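Local coordinates for protein M32 carboxypeptidase (Chitinophagaceae bacterium, PDB 7A03) that probably removes amino acids from the C-terminal ends of peptides as a metal-dependent carboxypeptidase of the M32 (Taq) family, at residues I362-R365 and Y366-K370; E397-N400 and D401-V405; E457-R460 and N461-P465; N473-C476 and Q477-G481. All coordinates share one frame; numbering follows the deposited sequence. Where two conformers were deposited one is given.

All four contacts are local, each within one continuous run of chain, but they sit at different depths in this mostly helical fold. Contact 1 is buried, lies inside helix 358-374 and joins regular backbone bonds to aliphatic packing. Contact 2 is a surface turn in the loop after helix 382-394, about 16 Å from contact 1 between centres, and rests on one asparagine side chain. Contacts 3 and 4, both partly buried, close helices 453-462 and 472-480 on side-chain bonds to carbonyls. These successive helices touch, with Ile479 against Trp458, Asn462 and Ile463, whereas contacts 2 and 3 lie on opposite sides of the chain's centre, about 42 Å apart between centres.

Contact 1. Residues I362-R365 and Y366-K370; sequences IMIR and YEIEK
Glu367 packs its CG against Met363 O, one turn earlier in the alpha-helix 358-374, whose i to i+4 spacing sets the backbone bonds and the Ile364-Ile368 pair. The backbone bonds are regular: Tyr366 N to Ile362 O and Glu367 N to Met363 O are both 2.8 Å, the latter with an N-H...O angle of 160°. Ile368 N to Ile364 O and Glu369 N to Arg365 O continue the series. Ile364 and Ile368 lie side by side and point the same way, Ile364 CG2 being 3.8 Å from Ile368 CD1. Charge is carried by Glu367: chi1 (-55°) sets CG 3.3 Å from Met363 O, and a bend at chi2 turns the carboxylate toward Lys370, three residues on. With an alanine here, the Lys370 amine is likely to keep Asp174 but lose its second carboxylate, and the CG contact with Met363 O would go. Arg365 and Glu369 reach away from this turn to partners within the protein, Asp408 for the first, Tyr157 and Trp411 for the second, while the Tyr366 hydroxyl bonds Asp174 and its ring stacks with Phe177. In the i to i+3 salt bridge, Lys370 NZ meets Glu367 OE1 at 2.9 Å on the syn side, 22° out of the carboxylate plane.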
loop_
_atom_site.group_PDB
_atom_site.type_symbol
_atom_site.label_atom_id
_atom_site.label_comp_id
_atom_site.label_asym_id
_atom_site.label_seq_id
_atom_site.Cartn_x
_atom_site.Cartn_y
_atom_site.Cartn_z
ATOM N N ILE A 362 -8.559 -6.029 -7.613
ATOM C CA ILE A 362 -7.322 -6.712 -7.254
ATOM C C ILE A 362 -7.408 -8.158 -7.691
ATOM O O ILE A 362 -6.445 -8.721 -8.238
ATOM C CB ILE A 362 -7.031 -6.570 -5.750
ATOM C CG1 ILE A 362 -6.846 -5.102 -5.365
ATOM C CG2 ILE A 362 -5.803 -7.376 -5.350
ATOM C CD1 ILE A 362 -5.582 -4.462 -5.941
ATOM N N MET A 363 -8.574 -8.774 -7.501
ATOM C CA MET A 363 -8.710 -10.180 -7.847
ATOM C C MET A 363 -8.439 -10.389 -9.327
ATOM O O MET A 363 -7.728 -11.334 -9.712
ATOM C CB MET A 363 -10.105 -10.666 -7.478
ATOM C CG MET A 363 -10.279 -12.165 -7.578
ATOM S SD MET A 363 -11.983 -12.607 -7.244
ATOM C CE MET A 363 -12.775 -11.997 -8.729
ATOM N N ILE A 364 -8.930 -9.470 -10.166
ATOM C CA ILE A 364 -8.747 -9.640 -11.600
ATOM C C ILE A 364 -7.266 -9.580 -11.931
ATOM O O ILE A 364 -6.735 -10.461 -12.625
ATOM C CB ILE A 364 -9.577 -8.600 -12.372
ATOM C CG1 ILE A 364 -11.061 -8.956 -12.261
ATOM C CG2 ILE A 364 -9.121 -8.550 -13.823
ATOM C CD1 ILE A 364 -11.983 -7.805 -12.560
ATOM N N ARG A 365 -6.556 -8.614 -11.334
ATOM C CA ARG A 365 -5.124 -8.510 -11.591
ATOM C C ARG A 365 -4.412 -9.756 -11.088
ATOM O O ARG A 365 -3.543 -10.319 -11.780
ATOM C CB ARG A 365 -4.571 -7.229 -10.956
ATOM C CG ARG A 365 -5.011 -5.958 -11.704
ATOM C CD ARG A 365 -5.040 -4.738 -10.779
ATOM N NE ARG A 365 -5.410 -3.493 -11.455
ATOM C CZ ARG A 365 -6.636 -3.208 -11.912
ATOM N NH1 ARG A 365 -7.623 -4.080 -11.780
ATOM N NH2 ARG A 365 -6.887 -2.041 -12.495
ATOM N N TYR A 366 -4.850 -10.270 -9.932
ATOM C CA TYR A 366 -4.216 -11.465 -9.404
ATOM C C TYR A 366 -4.386 -12.621 -10.380
ATOM O O TYR A 366 -3.401 -13.269 -10.779
ATOM C CB TYR A 366 -4.768 -11.770 -8.008
ATOM C CG TYR A 366 -4.447 -13.134 -7.487
ATOM C CD1 TYR A 366 -3.187 -13.439 -6.988
ATOM C CD2 TYR A 366 -5.417 -14.127 -7.480
ATOM C CE1 TYR A 366 -2.903 -14.698 -6.527
ATOM C CE2 TYR A 366 -5.136 -15.403 -7.002
ATOM C CZ TYR A 366 -3.868 -15.669 -6.525
ATOM O OH TYR A 366 -3.550 -16.914 -6.041
ATOM N N GLU A 367 -5.615 -12.827 -10.871
ATOM C CA GLU A 367 -5.817 -13.996 -11.717
ATOM C C GLU A 367 -5.017 -13.846 -12.995
ATOM O O GLU A 367 -4.338 -14.791 -13.432
ATOM C CB GLU A 367 -7.298 -14.247 -12.011
ATOM C CG GLU A 367 -8.186 -14.381 -10.772
ATOM C CD GLU A 367 -7.907 -15.621 -9.927
ATOM O OE1 GLU A 367 -7.267 -16.576 -10.422
ATOM O OE2 GLU A 367 -8.346 -15.639 -8.754
ATOM N N ILE A 368 -4.986 -12.627 -13.537
ATOM C CA ILE A 368 -4.273 -12.414 -14.784
ATOM C C ILE A 368 -2.790 -12.631 -14.566
ATOM O O ILE A 368 -2.136 -13.358 -15.329
ATOM C CB ILE A 368 -4.597 -11.023 -15.352
ATOM C CG1 ILE A 368 -5.980 -11.041 -15.999
ATOM C CG2 ILE A 368 -3.517 -10.571 -16.336
ATOM C CD1 ILE A 368 -6.491 -9.683 -16.360
ATOM N N GLU A 369 -2.246 -12.076 -13.474
ATOM C CA GLU A 369 -0.819 -12.250 -13.260
ATOM C C GLU A 369 -0.503 -13.716 -13.083
ATOM O O GLU A 369 0.474 -14.226 -13.659
ATOM C CB GLU A 369 -0.326 -11.439 -12.067
ATOM C CG GLU A 369 -0.173 -9.977 -12.381
ATOM C CD GLU A 369 0.367 -9.190 -11.229
ATOM O OE1 GLU A 369 0.812 -9.810 -10.241
ATOM O OE2 GLU A 369 0.342 -7.949 -11.315
ATOM N N LYS A 370 -1.379 -14.430 -12.373
ATOM C CA LYS A 370 -1.107 -15.827 -12.090
ATOM C C LYS A 370 -1.075 -16.619 -13.382
ATOM O O LYS A 370 -0.244 -17.521 -13.539
ATOM C CB LYS A 370 -2.166 -16.366 -11.124
ATOM C CG LYS A 370 -1.966 -17.820 -10.719
ATOM C CD LYS A 370 -3.021 -18.268 -9.706
ATOM C CE LYS A 370 -4.416 -17.859 -10.142
ATOM N NZ LYS A 370 -5.474 -18.580 -9.383
#

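Contact 2. Residues E397-N400 and D401-V405; sequences EVPN and DTQGV
The side-chain amide of Asn400 is approached from both faces at its oxygen: Thr402 OG1 and Gln403 N reach OD1 from opposite sides of the plane. Thr402 OG1 lies 2.9 Å from Asn400 OD1 and stands above the carbonyl plane, 36° out of it. Gln403 N, at 3.1 Å from the same OD1, is tilted from that plane. Two donors therefore grip one oxygen and restrict rotation of the amide. Chi1 of Asn400 (51°) holds CG between its backbone N and carbonyl carbon, folding the amide over the residues that follow. The Gln403 and Asn400 amide planes are 71° apart, and Gln403 CG makes the contact, 3.4 Å from Asn400 OD1. Loss of the amide to a leucine would probably leave the Thr402 hydroxyl without this acceptor and Gln403 N relying, within the two segments, on its weak bond to the backbone O. The donors, Thr402 and Gln403, are the central residues of a type I beta turn, Asp401 to Gly404, closed by a weak bond from Gly404 N to Asp401 O; Asn400 precedes it. Val398 CG1 lies 3.7 Å from Gly404 CA, where a beta carbon would clash with it. The turn sits in the loop between helices 382-394 and 420-439: Val398 rests on Asn387 of the former, Thr402 N bonds the Asn127 side chain, and Asp401 OD2 takes the backbone N of Tyr129, first residue of helix 129-150.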
loop_
_atom_site.group_PDB
_atom_site.type_symbol
_atom_site.label_atom_id
_atom_site.label_comp_id
_atom_site.label_asym_id
_atom_site.label_seq_id
_atom_site.Cartn_x
_atom_site.Cartn_y
_atom_site.Cartn_z
ATOM N N GLU A 397 -18.566 -2.454 -18.655
ATOM C CA GLU A 397 -18.159 -2.681 -20.043
ATOM C C GLU A 397 -17.069 -1.673 -20.376
ATOM O O GLU A 397 -17.353 -0.500 -20.641
ATOM C CB GLU A 397 -19.338 -2.554 -21.010
ATOM C CG GLU A 397 -20.399 -3.624 -20.844
ATOM C CD GLU A 397 -21.185 -3.455 -19.561
ATOM O OE1 GLU A 397 -21.686 -2.334 -19.314
ATOM O OE2 GLU A 397 -21.281 -4.439 -18.795
ATOM N N VAL A 398 -15.824 -2.137 -20.358
ATOM C CA VAL A 398 -14.644 -1.321 -20.632
ATOM C C VAL A 398 -14.758 -0.651 -21.999
ATOM O O VAL A 398 -14.885 -1.345 -23.017
ATOM C CB VAL A 398 -13.362 -2.161 -20.527
ATOM C CG1 VAL A 398 -12.169 -1.338 -20.959
ATOM C CG2 VAL A 398 -13.170 -2.665 -19.102
ATOM N N PRO A 399 -14.694 0.693 -22.069
ATOM C CA PRO A 399 -14.955 1.390 -23.337
ATOM C C PRO A 399 -13.718 1.600 -24.200
ATOM O O PRO A 399 -13.833 1.762 -25.418
ATOM C CB PRO A 399 -15.538 2.729 -22.871
ATOM C CG PRO A 399 -14.842 2.983 -21.561
ATOM C CD PRO A 399 -14.632 1.624 -20.929
ATOM N N ASN A 400 -12.541 1.626 -23.582
ATOM C CA ASN A 400 -11.282 1.749 -24.302
ATOM C C ASN A 400 -10.170 1.250 -23.388
ATOM O O ASN A 400 -10.392 0.957 -22.211
ATOM C CB ASN A 400 -11.031 3.190 -24.758
ATOM C CG ASN A 400 -11.179 4.188 -23.630
ATOM O OD1 ASN A 400 -10.348 4.244 -22.724
ATOM N ND2 ASN A 400 -12.243 4.982 -23.679
ATOM N N ASP A 401 -8.960 1.171 -23.945
ATOM C CA ASP A 401 -7.865 0.515 -23.234
ATOM C C ASP A 401 -7.324 1.337 -22.065
ATOM O O ASP A 401 -6.878 0.757 -21.070
ATOM C CB ASP A 401 -6.759 0.128 -24.211
ATOM C CG ASP A 401 -7.123 -1.083 -25.040
ATOM O OD1 ASP A 401 -7.997 -1.867 -24.603
ATOM O OD2 ASP A 401 -6.543 -1.256 -26.134
ATOM N N THR A 402 -7.336 2.671 -22.150
ATOM C CA THR A 402 -6.895 3.452 -20.995
ATOM C C THR A 402 -7.855 3.308 -19.817
ATOM O O THR A 402 -7.435 3.429 -18.662
ATOM C CB THR A 402 -6.656 4.924 -21.354
ATOM O OG1 THR A 402 -7.859 5.505 -21.865
ATOM C CG2 THR A 402 -5.551 5.052 -22.395
ATOM N N GLN A 403 -9.135 3.036 -20.084
ATOM C CA GLN A 403 -10.077 2.687 -19.026
ATOM C C GLN A 403 -10.018 1.212 -18.655
ATOM O O GLN A 403 -10.758 0.783 -17.760
ATOM C CB GLN A 403 -11.502 3.068 -19.438
ATOM C CG GLN A 403 -11.726 4.563 -19.578
ATOM C CD GLN A 403 -11.747 5.269 -18.237
ATOM O OE1 GLN A 403 -12.585 4.979 -17.382
ATOM N NE2 GLN A 403 -10.833 6.207 -18.049
ATOM N N GLY A 404 -9.168 0.434 -19.320
ATOM C CA GLY A 404 -9.048 -0.986 -19.081
ATOM C C GLY A 404 -7.638 -1.402 -18.724
ATOM O O GLY A 404 -7.095 -0.953 -17.715
ATOM N N VAL A 405 -7.026 -2.223 -19.585
ATOM C CA VAL A 405 -5.768 -2.899 -19.275
ATOM C C VAL A 405 -4.587 -1.946 -19.125
ATOM O O VAL A 405 -3.590 -2.295 -18.483
ATOM C CB VAL A 405 -5.503 -4.008 -20.316
ATOM C CG1 VAL A 405 -5.204 -3.406 -21.688
ATOM C CG2 VAL A 405 -4.377 -4.910 -19.864
#

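Contact 3. Residues E457-R460 and N461-P465; sequences EWLR and NNIHP
Asn462, whose CG is anti to its carbonyl carbon, thereby sets ND2 over one face of the Trp458 indole, 3.2 Å above the ring plane and offset toward its rim, amide and indole planes 32° apart. The same ND2 donates to Trp458 O at 2.9 Å, and this oxygen lies almost in the amide plane, so the bond fixes the amide's rotation against the ring. Asn462 N also donates to Trp458 O, from the opposite face of the carbonyl plane. The indole nitrogen is engaged separately by Gln439 of helix 420-439. These residues end helix 453-462, and Ile463 is the first to leave helical geometry. Leu459 O there accepts two N-H groups from opposite faces, Ile463 N at 2.8 Å and His464 N at 3.0 Å; the second is an i to i+5 pi-turn bond, nearly straight at 169°. That wider turn brings the His464 ring back over Leu459, whose CB makes a CH-pi contact 4.0 Å from the ring centroid. Arg460 approaches the ring at its edge: NE donates to His464 ND1 at 3.0 Å, lying in the imidazole plane although guanidinium and ring are turned 52° apart. His464 NE2 has its partner in Gln299, and Arg460 NH2 in Leu273 O. Leu459 and Ile463 run side by side in the same direction, Leu459 CD2 3.9 Å from Ile463 CD1, against helix 293-307.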
loop_
_atom_site.group_PDB
_atom_site.type_symbol
_atom_site.label_atom_id
_atom_site.label_comp_id
_atom_site.label_asym_id
_atom_site.label_seq_id
_atom_site.Cartn_x
_atom_site.Cartn_y
_atom_site.Cartn_z
ATOM N N GLU A 457 -2.179 4.161 20.853
ATOM C CA GLU A 457 -1.454 3.391 21.855
ATOM C C GLU A 457 -1.507 1.894 21.559
ATOM O O GLU A 457 -0.485 1.198 21.650
ATOM C CB GLU A 457 -2.023 3.691 23.241
ATOM C CG GLU A 457 -1.324 2.940 24.357
ATOM C CD GLU A 457 -1.941 3.190 25.708
ATOM O OE1 GLU A 457 -3.185 3.282 25.796
ATOM O OE2 GLU A 457 -1.175 3.314 26.682
ATOM N N TRP A 458 -2.691 1.368 21.221
ATOM C CA TRP A 458 -2.771 -0.056 20.890
ATOM C C TRP A 458 -1.871 -0.405 19.704
ATOM O O TRP A 458 -1.143 -1.411 19.729
ATOM C CB TRP A 458 -4.232 -0.440 20.634
ATOM C CG TRP A 458 -4.438 -1.897 20.417
ATOM C CD1 TRP A 458 -4.655 -2.854 21.373
ATOM C CD2 TRP A 458 -4.470 -2.574 19.155
ATOM N NE1 TRP A 458 -4.814 -4.084 20.778
ATOM C CE2 TRP A 458 -4.699 -3.939 19.419
ATOM C CE3 TRP A 458 -4.313 -2.160 17.823
ATOM C CZ2 TRP A 458 -4.789 -4.886 18.409
ATOM C CZ3 TRP A 458 -4.407 -3.105 16.817
ATOM C CH2 TRP A 458 -4.635 -4.458 17.119
ATOM N N LEU A 459 -1.894 0.423 18.668
ATOM C CA LEU A 459 -1.032 0.179 17.514
ATOM C C LEU A 459 0.443 0.266 17.894
ATOM O O LEU A 459 1.268 -0.504 17.391
ATOM C CB LEU A 459 -1.376 1.170 16.406
ATOM C CG LEU A 459 -2.780 1.035 15.816
ATOM C CD1 LEU A 459 -3.106 2.285 14.989
ATOM C CD2 LEU A 459 -2.910 -0.238 14.978
ATOM N N ARG A 460 0.792 1.229 18.753
ATOM C CA ARG A 460 2.178 1.431 19.141
ATOM C C ARG A 460 2.683 0.322 20.051
ATOM O O ARG A 460 3.895 0.109 20.129
ATOM C CB ARG A 460 2.316 2.783 19.840
ATOM C CG ARG A 460 2.246 3.966 18.891
ATOM C CD ARG A 460 3.596 4.187 18.180
ATOM N NE ARG A 460 3.461 5.061 17.023
ATOM C CZ ARG A 460 3.433 6.386 17.085
ATOM N NH1 ARG A 460 3.554 7.003 18.252
ATOM N NH2 ARG A 460 3.314 7.092 15.977
ATOM N N ASN A 461 1.783 -0.379 20.752
ATOM C CA ASN A 461 2.169 -1.535 21.562
ATOM C C ASN A 461 2.155 -2.844 20.784
ATOM O O ASN A 461 2.895 -3.777 21.138
ATOM C CB ASN A 461 1.243 -1.675 22.774
ATOM C CG ASN A 461 1.433 -0.548 23.776
ATOM O OD1 ASN A 461 2.487 0.080 23.828
ATOM N ND2 ASN A 461 0.414 -0.299 24.582
ATOM N N ASN A 462 1.345 -2.942 19.730
ATOM C CA ASN A 462 1.154 -4.209 19.042
ATOM C C ASN A 462 1.809 -4.312 17.676
ATOM O O ASN A 462 2.116 -5.430 17.258
ATOM C CB ASN A 462 -0.336 -4.521 18.901
ATOM C CG ASN A 462 -0.941 -4.988 20.197
ATOM O OD1 ASN A 462 -0.855 -6.170 20.541
ATOM N ND2 ASN A 462 -1.536 -4.059 20.939
ATOM N N ILE A 463 2.021 -3.201 16.966
ATOM C CA ILE A 463 2.497 -3.276 15.581
ATOM C C ILE A 463 3.746 -2.438 15.348
ATOM O O ILE A 463 4.777 -2.952 14.897
ATOM C CB ILE A 463 1.385 -2.898 14.586
ATOM C CG1 ILE A 463 0.266 -3.953 14.635
ATOM C CG2 ILE A 463 1.964 -2.804 13.180
ATOM C CD1 ILE A 463 -1.017 -3.532 13.952
ATOM N N HIS A 464 3.664 -1.144 15.653
ATOM C CA HIS A 464 4.686 -0.209 15.189
ATOM C C HIS A 464 6.122 -0.512 15.601
ATOM O O HIS A 464 7.018 -0.311 14.762
ATOM C CB HIS A 464 4.302 1.217 15.583
ATOM C CG HIS A 464 3.029 1.681 14.958
ATOM N ND1 HIS A 464 2.483 2.923 15.207
ATOM C CD2 HIS A 464 2.210 1.081 14.066
ATOM C CE1 HIS A 464 1.372 3.061 14.505
ATOM N NE2 HIS A 464 1.181 1.952 13.810
ATOM N N PRO A 465 6.433 -0.914 16.837
ATOM C CA PRO A 465 7.839 -0.917 17.272
ATOM C C PRO A 465 8.626 -2.150 16.882
ATOM O O PRO A 465 9.823 -2.207 17.173
ATOM C CB PRO A 465 7.707 -0.843 18.799
ATOM C CG PRO A 465 6.471 -1.614 19.074
ATOM C CD PRO A 465 5.528 -1.299 17.942
#

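Contact 4. Residues N473-C476 and Q477-G481; sequences NELC and QKITG
Cys476 and Thr480 meet across the last turn of helix 472-480, where Cys476 O accepts twice from the same residue. Thr480 N makes the regular helical bond at 2.9 Å, and Thr480 OG1 donates to the same oxygen at 2.8 Å from the opposite face, 43° out of the carbonyl plane. Chi1 of Thr480 (77°) places OG1 between its own N and carbonyl carbon, which is what folds the hydroxyl back onto the preceding turn. The sulfur of Cys476 lies alongside, SG 3.8 Å from Thr480 OG1, and the Cys476 side chain packs against Tyr428 and Gln431 of helix 420-439. Gln477, one position on, is held by its backbone: its N donates to Asn473 O at 2.9 Å and its CB rests 3.4 Å from that oxygen. Its amide end leads away from the first turn, and a water lies between it and Asn473 ND2, though the bond to ND2 is weak and the water's approach to Gln477 OE1 is too short to be trusted. Leu475 CG is 3.8 Å from Ile479 CD1, and the two chains lie side by side, pointing the same way, on the flank that meets helix 453-462. Gly481, the first residue to leave helical geometry, has positive phi (76°), which favours glycine, and its N is still bonded to Gln477 O. Thr480 OG1 also accepts from Asn482 N and Gln431 NE2, so this hydroxyl links a helical carbonyl, the outgoing chain and helix 420-439, and its rotation is probably well fixed.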
loop_
_atom_site.group_PDB
_atom_site.type_symbol
_atom_site.label_atom_id
_atom_site.label_comp_id
_atom_site.label_asym_id
_atom_site.label_seq_id
_atom_site.Cartn_x
_atom_site.Cartn_y
_atom_site.Cartn_z
ATOM N N ASN A 473 2.235 -12.907 9.016
ATOM C CA ASN A 473 1.463 -13.992 9.616
ATOM C C ASN A 473 1.710 -14.083 11.114
ATOM O O ASN A 473 0.764 -14.194 11.904
ATOM C CB ASN A 473 1.813 -15.321 8.951
ATOM C CG ASN A 473 1.208 -16.511 9.685
ATOM O OD1 ASN A 473 1.908 -17.461 10.044
ATOM N ND2 ASN A 473 -0.103 -16.455 9.920
ATOM N N GLU A 474 2.982 -14.082 11.521
ATOM C CA GLU A 474 3.292 -14.157 12.943
ATOM C C GLU A 474 2.712 -12.969 13.684
ATOM O O GLU A 474 2.207 -13.114 14.801
ATOM C CB GLU A 474 4.807 -14.212 13.149
ATOM C CG GLU A 474 5.454 -15.449 12.547
ATOM C CD GLU A 474 6.969 -15.375 12.569
ATOM O OE1 GLU A 474 7.509 -14.265 12.764
ATOM O OE2 GLU A 474 7.625 -16.428 12.402
ATOM N N LEU A 475 2.773 -11.780 13.071
ATOM C CA LEU A 475 2.226 -10.592 13.708
ATOM C C LEU A 475 0.723 -10.736 13.911
ATOM O O LEU A 475 0.197 -10.477 14.997
ATOM C CB LEU A 475 2.545 -9.369 12.849
ATOM C CG LEU A 475 2.379 -8.015 13.514
ATOM C CD1 LEU A 475 3.177 -7.926 14.803
ATOM C CD2 LEU A 475 2.790 -6.911 12.537
ATOM N N CYS A 476 0.022 -11.134 12.854
ATOM C CA CYS A 476 -1.422 -11.261 12.933
ATOM C C CYS A 476 -1.829 -12.335 13.949
ATOM O O CYS A 476 -2.752 -12.126 14.738
ATOM C CB CYS A 476 -1.959 -11.538 11.528
ATOM S SG CYS A 476 -3.769 -11.576 11.419
ATOM N N GLN A 477 -1.112 -13.463 13.981
ATOM C CA GLN A 477 -1.396 -14.519 14.951
ATOM C C GLN A 477 -1.133 -14.058 16.386
ATOM O O GLN A 477 -1.939 -14.319 17.289
ATOM C CB GLN A 477 -0.549 -15.751 14.622
ATOM C CG GLN A 477 -0.653 -16.899 15.623
ATOM C CD GLN A 477 -2.010 -17.566 15.600
ATOM O OE1 GLN A 477 -2.573 -17.822 14.534
ATOM N NE2 GLN A 477 -2.538 -17.857 16.778
ATOM N N LYS A 478 -0.015 -13.360 16.610
ATOM C CA LYS A 478 0.307 -12.867 17.945
ATOM C C LYS A 478 -0.742 -11.881 18.454
ATOM O O LYS A 478 -1.161 -11.959 19.618
ATOM C CB LYS A 478 1.700 -12.232 17.935
ATOM C CG LYS A 478 2.059 -11.507 19.226
ATOM C CD LYS A 478 3.364 -10.735 19.093
ATOM C CE LYS A 478 3.824 -10.232 20.448
ATOM N NZ LYS A 478 4.916 -9.234 20.313
ATOM N N ILE A 479 -1.186 -10.955 17.596
ATOM C CA ILE A 479 -2.114 -9.916 18.033
ATOM C C ILE A 479 -3.547 -10.433 18.136
ATOM O O ILE A 479 -4.269 -10.104 19.086
ATOM C CB ILE A 479 -2.030 -8.702 17.092
ATOM C CG1 ILE A 479 -0.660 -8.029 17.169
ATOM C CG2 ILE A 479 -3.124 -7.706 17.412
ATOM C CD1 ILE A 479 -0.425 -7.114 15.992
ATOM N N THR A 480 -4.001 -11.209 17.149
ATOM C CA THR A 480 -5.413 -11.557 17.031
ATOM C C THR A 480 -5.739 -12.994 17.406
ATOM O O THR A 480 -6.921 -13.320 17.548
ATOM C CB THR A 480 -5.934 -11.286 15.608
ATOM O OG1 THR A 480 -5.495 -12.323 14.715
ATOM C CG2 THR A 480 -5.474 -9.919 15.098
ATOM N N GLY A 481 -4.741 -13.855 17.566
ATOM C CA GLY A 481 -5.020 -15.254 17.820
ATOM C C GLY A 481 -5.463 -16.024 16.600
ATOM O O GLY A 481 -5.967 -17.140 16.738
HETATM O O HOH W 1 -1.430 -18.320 12.434
#